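Local coordinates for protein GCN5-related N-acetyltransferase (Sphaerobacter thermophilus, PDB 3TT2) that probably transfers acyl groups, most likely acetyl from acetyl-CoA, as in other members of the GNAT family, at residues A[74-79]-A[86-91]. Sequence-based numbering, arbitrary orientation.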
ATOM      1  N   TYR A  74      -8.584  16.907   2.609  1.00 84.84           N
ATOM      2  CA  TYR A  74      -7.439  16.482   3.392  1.00 81.66           C
ATOM      3  C   TYR A  74      -6.455  15.690   2.555  1.00 79.40           C
ATOM      4  O   TYR A  74      -6.860  14.903   1.700  1.00 85.62           O
ATOM      5  CB  TYR A  74      -7.904  15.648   4.579  1.00 83.30           C
ATOM      6  CG  TYR A  74      -6.844  14.781   5.219  1.00 81.19           C
ATOM      7  CD1 TYR A  74      -6.659  13.469   4.814  1.00 77.68           C
ATOM      8  CD2 TYR A  74      -6.049  15.265   6.258  1.00 82.36           C
ATOM      9  CE1 TYR A  74      -5.702  12.664   5.413  1.00 80.07           C
ATOM     10  CE2 TYR A  74      -5.088  14.465   6.868  1.00 80.28           C
ATOM     11  CZ  TYR A  74      -4.916  13.162   6.442  1.00 79.31           C
ATOM     12  OH  TYR A  74      -3.969  12.351   7.042  1.00 74.22           O
ATOM     13  N   ALA A  75      -5.168  15.875   2.836  1.00 71.64           N
ATOM     14  CA  ALA A  75      -4.123  15.046   2.241  1.00 68.86           C
ATOM     15  C   ALA A  75      -2.962  14.767   3.201  1.00 67.40           C
ATOM     16  O   ALA A  75      -2.646  15.578   4.077  1.00 69.98           O
ATOM     17  CB  ALA A  75      -3.623  15.668   0.958  1.00 66.04           C
ATOM     18  N   ASP A  76      -2.350  13.599   3.047  1.00 64.05           N
ATOM     19  CA  ASP A  76      -1.109  13.265   3.752  1.00 69.02           C
ATOM     20  C   ASP A  76      -0.064  12.707   2.765  1.00 62.28           C
ATOM     21  O   ASP A  76      -0.428  12.288   1.673  1.00 63.25           O
ATOM     22  CB  ASP A  76      -1.366  12.311   4.933  1.00 77.78           C
ATOM     23  CG  ASP A  76      -1.880  10.920   4.502  1.00 88.42           C
ATOM     24  OD1 ASP A  76      -1.699  10.504   3.335  1.00 91.54           O
ATOM     25  OD2 ASP A  76      -2.458  10.218   5.368  1.00 91.38           O
ATOM     26  N   VAL A  77       1.217  12.705   3.131  1.00 59.87           N
ATOM     27  CA  VAL A  77       2.265  12.291   2.195  1.00 59.98           C
ATOM     28  C   VAL A  77       3.121  11.171   2.735  1.00 69.11           C
ATOM     29  O   VAL A  77       3.440  11.144   3.924  1.00 80.53           O
ATOM     30  CB  VAL A  77       3.227  13.450   1.815  1.00 58.73           C
ATOM     31  CG1 VAL A  77       2.513  14.539   1.025  1.00 58.98           C
ATOM     32  CG2 VAL A  77       3.885  14.032   3.046  1.00 61.32           C
ATOM     33  N   LEU A  78       3.486  10.245   1.856  1.00 65.91           N
ATOM     34  CA  LEU A  78       4.587   9.324   2.133  1.00 66.41           C
ATOM     35  C   LEU A  78       5.842   9.764   1.376  1.00 60.15           C
ATOM     36  O   LEU A  78       5.775  10.106   0.201  1.00 63.27           O
ATOM     37  CB  LEU A  78       4.212   7.898   1.766  1.00 72.35           C
ATOM     38  CG  LEU A  78       3.410   7.239   2.877  1.00 81.00           C
ATOM     39  CD1 LEU A  78       2.798   5.917   2.430  1.00 85.02           C
ATOM     40  CD2 LEU A  78       4.329   7.037   4.055  1.00 85.66           C
ATOM     41  N   ASN A  79       6.982   9.775   2.062  1.00 62.04           N
ATOM     42  CA  ASN A  79       8.221  10.288   1.486  1.00 60.99           C
ATOM     43  C   ASN A  79       9.296   9.219   1.420  1.00 59.62           C
ATOM     44  O   ASN A  79       9.672   8.662   2.443  1.00 65.62           O
ATOM     45  CB  ASN A  79       8.715  11.471   2.314  1.00 61.59           C
ATOM     46  CG  ASN A  79      10.171  11.787   2.071  1.00 68.51           C
ATOM     47  OD1 ASN A  79      10.653  11.690   0.951  1.00 68.46           O
ATOM     48  ND2 ASN A  79      10.884  12.171   3.125  1.00 74.87           N
ATOM     49  N   SER A  86       4.721  10.202  -2.422  1.00 48.69           N
ATOM     50  CA  SER A  86       3.371   9.711  -2.608  1.00 50.76           C
ATOM     51  C   SER A  86       2.412  10.625  -1.859  1.00 56.19           C
ATOM     52  O   SER A  86       2.687  11.046  -0.735  1.00 55.86           O
ATOM     53  CB  SER A  86       3.251   8.287  -2.081  1.00 55.37           C
ATOM     54  OG  SER A  86       3.910   7.371  -2.928  1.00 63.15           O
ATOM     55  N   VAL A  87       1.285  10.933  -2.487  1.00 56.76           N
ATOM     56  CA  VAL A  87       0.341  11.893  -1.933  1.00 58.28           C
ATOM     57  C   VAL A  87      -1.039  11.256  -1.861  1.00 59.70           C
ATOM     58  O   VAL A  87      -1.494  10.677  -2.847  1.00 65.93           O
ATOM     59  CB  VAL A  87       0.291  13.175  -2.792  1.00 47.59           C
ATOM     60  CG1 VAL A  87      -0.771  14.127  -2.280  1.00 54.00           C
ATOM     61  CG2 VAL A  87       1.625  13.852  -2.810  1.00 47.12           C
ATOM     62  N   TYR A  88      -1.689  11.299  -0.696  1.00 63.23           N
ATOM     63  CA  TYR A  88      -3.051  10.767  -0.616  1.00 69.62           C
ATOM     64  C   TYR A  88      -4.040  11.865  -0.308  1.00 73.16           C
ATOM     65  O   TYR A  88      -4.114  12.329   0.831  1.00 78.70           O
ATOM     66  CB  TYR A  88      -3.098   9.657   0.446  1.00 73.04           C
ATOM     67  CG  TYR A  88      -2.056   8.586   0.185  1.00 75.59           C
ATOM     68  CD1 TYR A  88      -2.358   7.474  -0.586  1.00 73.64           C
ATOM     69  CD2 TYR A  88      -0.754   8.717   0.669  1.00 77.90           C
ATOM     70  CE1 TYR A  88      -1.408   6.511  -0.846  1.00 73.32           C
ATOM     71  CE2 TYR A  88       0.211   7.755   0.410  1.00 74.26           C
ATOM     72  CZ  TYR A  88      -0.126   6.659  -0.348  1.00 74.03           C
ATOM     73  OH  TYR A  88       0.816   5.697  -0.612  1.00 74.71           O
ATOM     74  N   GLY A  89      -4.799  12.285  -1.320  1.00 74.38           N
ATOM     75  CA  GLY A  89      -5.742  13.377  -1.140  1.00 70.96           C
ATOM     76  C   GLY A  89      -7.184  12.930  -1.108  1.00 72.73           C
ATOM     77  O   GLY A  89      -7.498  11.809  -1.529  1.00 72.17           O
ATOM     78  N   TYR A  90      -8.066  13.811  -0.628  1.00 76.06           N
ATOM     79  CA  TYR A  90      -9.520  13.605  -0.679  1.00 77.30           C
ATOM     80  C   TYR A  90     -10.179  14.957  -0.720  1.00 84.95           C
ATOM     81  O   TYR A  90      -9.766  15.857   0.003  1.00 86.18           O
ATOM     82  CB  TYR A  90     -10.022  12.869   0.564  1.00 76.03           C
ATOM     83  CG  TYR A  90      -9.253  11.608   0.854  1.00 79.72           C
ATOM     84  CD1 TYR A  90      -9.725  10.373   0.440  1.00 81.39           C
ATOM     85  CD2 TYR A  90      -8.034  11.654   1.529  1.00 78.23           C
ATOM     86  CE1 TYR A  90      -9.007   9.224   0.697  1.00 80.53           C
ATOM     87  CE2 TYR A  90      -7.316  10.519   1.774  1.00 72.87           C
ATOM     88  CZ  TYR A  90      -7.806   9.311   1.363  1.00 78.49           C
ATOM     89  OH  TYR A  90      -7.064   8.194   1.627  1.00 84.18           O
ATOM     90  N   VAL A  91     -11.231  15.095  -1.513  1.00 89.87           N
ATOM     91  CA  VAL A  91     -12.038  16.312  -1.477  1.00 91.61           C
ATOM     92  C   VAL A  91     -13.495  15.920  -1.387  1.00 94.57           C
ATOM     93  O   VAL A  91     -13.987  15.125  -2.184  1.00101.94           O
ATOM     94  CB  VAL A  91     -11.800  17.249  -2.690  1.00123.22           C
ATOM     95  CG1 VAL A  91     -11.958  16.503  -3.970  1.00125.62           C
ATOM     96  CG2 VAL A  91     -12.774  18.421  -2.673  1.00128.35           C
TER
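Tyr88 is met obliquely, on one side of its ring, by Asp76 and Leu78 of the antiparallel strand opposite, a worked example of how one face of a β-hairpin is built by diagonal as well as directly paired contacts. Its paired residue, Asp76, brings OD1 to 3.3 Å from Tyr88 CD2, the carboxylate standing steeply to the ring, with 79° between the two planes. Diagonally across, Leu78 lays CD1 3.8 Å from Tyr88 CE2 and also touches the phenolic oxygen. On the same face Tyr74 and Tyr90 run side by side and point the same way; Tyr90 CD2 lies at the edge of the Tyr74 ring, 4.0 Å from Tyr74 CD1.

The carboxylate is steadied from its own strand. Asp76 CG sits between the backbone N and the carbonyl carbon (chi1 65°), and Tyr74 OH donates to Asp76 OD2 at 3.1 Å, on the anti side and out of the carboxylate plane. Tyr74 OH is also hydrogen-bonded to Trp52 NE1, so this phenol links the hairpin to the helix 45-51 region.

Beneath the side chains, three hydrogen-bonded pairs, Tyr74–Tyr90, Asp76–Tyr88 and Leu78–Ser86, fix the register. Tyr88 N to Asp76 O is nearly straight (2.9 Å, 176°), whereas Tyr90 N to Tyr74 O is weak. On the other face Ala75 CB lies 3.8 Å from Gly89 CA, and Val77 CG1 meets Val87 CG2 at 4.0 Å.

Within the GNAT domain, this hairpin of strands 71-80 and 84-91 lies between strands 61-65 and 125-132, to which it is joined by backbone bonds. Helix 23-36 packs on the tyrosine-bearing face through Tyr74 and Tyr90, while helix 100-115 covers Ala75 and Val77 with Trp107 and Trp111.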